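Side-chain contact in gamma-resorcylate decarboxylase (PDB 4QRO), which probably catalyses the manganese-dependent, non-oxidative decarboxylation of gamma-resorcylate (2,6-dihydroxybenzoate) to resorcinol: residues M103-L108 and D133-V138. Sequence-based numbering, arbitrary orientation.
Sequences MQDPEL and DNRSAV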
loop_
_atom_site.group_PDB
_atom_site.type_symbol
_atom_site.label_atom_id
_atom_site.label_comp_id
_atom_site.label_asym_id
_atom_site.label_seq_id
_atom_site.Cartn_x
_atom_site.Cartn_y
_atom_site.Cartn_z
ATOM N N MET A 103 -21.468 -9.226 -10.403
ATOM C CA MET A 103 -21.657 -8.606 -9.098
ATOM C C MET A 103 -22.454 -7.300 -9.180
ATOM O O MET A 103 -22.853 -6.736 -8.161
ATOM C CB MET A 103 -20.307 -8.380 -8.436
ATOM C CG MET A 103 -19.560 -9.673 -8.151
ATOM S SD MET A 103 -20.249 -10.703 -6.855
ATOM C CE MET A 103 -20.159 -9.613 -5.428
ATOM N N GLN A 104 -22.695 -6.836 -10.402
ATOM C CA GLN A 104 -23.649 -5.760 -10.665
ATOM C C GLN A 104 -24.983 -5.979 -9.948
ATOM O O GLN A 104 -25.595 -5.051 -9.441
ATOM C CB GLN A 104 -23.894 -5.645 -12.181
ATOM C CG GLN A 104 -22.711 -5.028 -12.945
ATOM C CD GLN A 104 -21.571 -5.997 -13.290
ATOM O OE1 GLN A 104 -21.653 -7.200 -13.036
ATOM N NE2 GLN A 104 -20.507 -5.466 -13.878
ATOM N N ASP A 105 -25.422 -7.225 -9.906
ATOM C CA ASP A 105 -26.696 -7.567 -9.327
ATOM C C ASP A 105 -26.469 -8.639 -8.253
ATOM O O ASP A 105 -26.055 -9.741 -8.579
ATOM C CB ASP A 105 -27.583 -8.051 -10.459
ATOM C CG ASP A 105 -29.036 -8.271 -10.047
ATOM O OD1 ASP A 105 -29.279 -8.910 -9.011
ATOM O OD2 ASP A 105 -29.944 -7.852 -10.796
ATOM N N PRO A 106 -26.701 -8.307 -6.965
ATOM C CA PRO A 106 -26.440 -9.285 -5.906
ATOM C C PRO A 106 -27.186 -10.617 -6.074
ATOM O O PRO A 106 -26.617 -11.672 -5.812
ATOM C CB PRO A 106 -26.926 -8.565 -4.653
ATOM C CG PRO A 106 -26.649 -7.138 -4.939
ATOM C CD PRO A 106 -26.990 -6.975 -6.393
ATOM N N GLU A 107 -28.441 -10.548 -6.510
ATOM C CA GLU A 107 -29.262 -11.751 -6.717
ATOM C C GLU A 107 -28.716 -12.612 -7.843
ATOM O O GLU A 107 -28.596 -13.826 -7.683
ATOM C CB GLU A 107 -30.711 -11.358 -7.033
ATOM C CG GLU A 107 -31.634 -12.542 -7.297
ATOM C CD GLU A 107 -32.508 -12.877 -6.116
ATOM O OE1 GLU A 107 -32.015 -13.533 -5.174
ATOM O OE2 GLU A 107 -33.693 -12.490 -6.143
ATOM N N LEU A 108 -28.416 -11.996 -8.988
ATOM C CA LEU A 108 -27.826 -12.724 -10.127
ATOM C C LEU A 108 -26.479 -13.385 -9.781
ATOM O O LEU A 108 -26.230 -14.525 -10.158
ATOM C CB LEU A 108 -27.622 -11.793 -11.328
ATOM C CG LEU A 108 -28.890 -11.178 -11.943
ATOM C CD1 LEU A 108 -28.532 -10.305 -13.134
ATOM C CD2 LEU A 108 -29.884 -12.260 -12.331
ATOM N N ASP A 133 -21.934 -0.528 -12.929
ATOM C CA ASP A 133 -23.329 -0.815 -13.269
ATOM C C ASP A 133 -23.908 0.509 -13.708
ATOM O O ASP A 133 -23.792 1.516 -12.987
ATOM C CB ASP A 133 -24.099 -1.382 -12.062
ATOM C CG ASP A 133 -25.552 -1.816 -12.407
ATOM O OD1 ASP A 133 -26.306 -1.162 -13.186
ATOM O OD2 ASP A 133 -25.960 -2.843 -11.854
ATOM N N ASN A 134 -24.477 0.521 -14.915
ATOM C CA ASN A 134 -25.136 1.725 -15.457
ATOM C C ASN A 134 -26.165 2.341 -14.526
ATOM O O ASN A 134 -26.376 3.543 -14.560
ATOM C CB ASN A 134 -25.792 1.422 -16.841
ATOM C CG ASN A 134 -24.779 1.352 -17.966
ATOM O OD1 ASN A 134 -23.783 2.078 -17.962
ATOM N ND2 ASN A 134 -25.019 0.481 -18.932
ATOM N N ARG A 135 -26.805 1.516 -13.686
ATOM C CA ARG A 135 -27.802 2.002 -12.727
ATOM C C ARG A 135 -27.225 2.792 -11.553
ATOM O O ARG A 135 -27.960 3.461 -10.843
ATOM C CB ARG A 135 -28.596 0.835 -12.160
ATOM C CG ARG A 135 -29.414 0.069 -13.213
ATOM C CD ARG A 135 -30.027 -1.181 -12.611
ATOM N NE ARG A 135 -28.988 -2.079 -12.097
ATOM C CZ ARG A 135 -29.210 -3.224 -11.449
ATOM N NH1 ARG A 135 -30.440 -3.656 -11.221
ATOM N NH2 ARG A 135 -28.186 -3.956 -11.036
ATOM N N SER A 136 -25.923 2.677 -11.328
ATOM C CA SER A 136 -25.270 3.344 -10.216
ATOM C C SER A 136 -24.284 4.419 -10.689
ATOM O O SER A 136 -23.365 4.161 -11.482
ATOM C CB SER A 136 -24.538 2.308 -9.353
ATOM O OG SER A 136 -23.908 2.924 -8.233
ATOM N N ALA A 137 -24.438 5.607 -10.122
ATOM C CA ALA A 137 -23.579 6.742 -10.444
ATOM C C ALA A 137 -22.163 6.478 -9.919
ATOM O O ALA A 137 -21.189 7.052 -10.405
ATOM C CB ALA A 137 -24.139 8.006 -9.823
ATOM N N VAL A 138 -22.091 5.590 -8.928
ATOM C CA VAL A 138 -20.838 5.253 -8.275
ATOM C C VAL A 138 -20.447 3.807 -8.534
ATOM O O VAL A 138 -21.320 2.944 -8.760
ATOM C CB VAL A 138 -20.929 5.465 -6.744
ATOM C CG1 VAL A 138 -21.176 6.933 -6.441
ATOM C CG2 VAL A 138 -22.011 4.583 -6.106
#
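Q104 meets D133 and R135 where the loop leading into helix 106-118 passes an Asx turn, in the (β/α)8-barrel fold of the amidohydrolase family; the turn lies in the loop between strand 125-128 and helix 148-157. The CB of Q104 rests 3.5 Å from D133 OD2, while its CG lies against D133 CB. Glutamine suits this buried place because its aliphatic part can pack on the aspartate while a bend at chi2 (82°) leads the amide away, where NE2 donates to the carbonyls of V64 and Q132. The backbone oxygen of Q104 lies 3.2 Å from R135 NH2, at the edge of the guanidinium and near its plane. D133 OD2 is close to that same oxygen, but both are acceptors, and the arginine nitrogen beside them probably eases their proximity.

Next along, D105 is the N-cap of helix 106-118. Its chi1 (-172°) sets the short carboxylate beside the carbonyl carbon, where OD1 takes first-turn N-H groups: L108 N nearly straight, E107 N weakly. Its OD2 stays 4.2 Å from R135 NH1, longer than a salt bridge, so any attraction is probably modest. P106 suits the helix's first turn, where its missing N-H costs no helical bond.

Were D133 an alanine, the R135 guanidinium would probably lose its side-on clamp and be freer to swing away from the Q104 carbonyl. In that clamp R135 NE donates to D133 OD1 and R135 NH2 reaches D133 OD2 at 2.6 Å. Aspartate also suits the turn itself: D133 OD1 accepts from the backbone N of R135, two residues on, at 2.8 Å, closing the Asx turn.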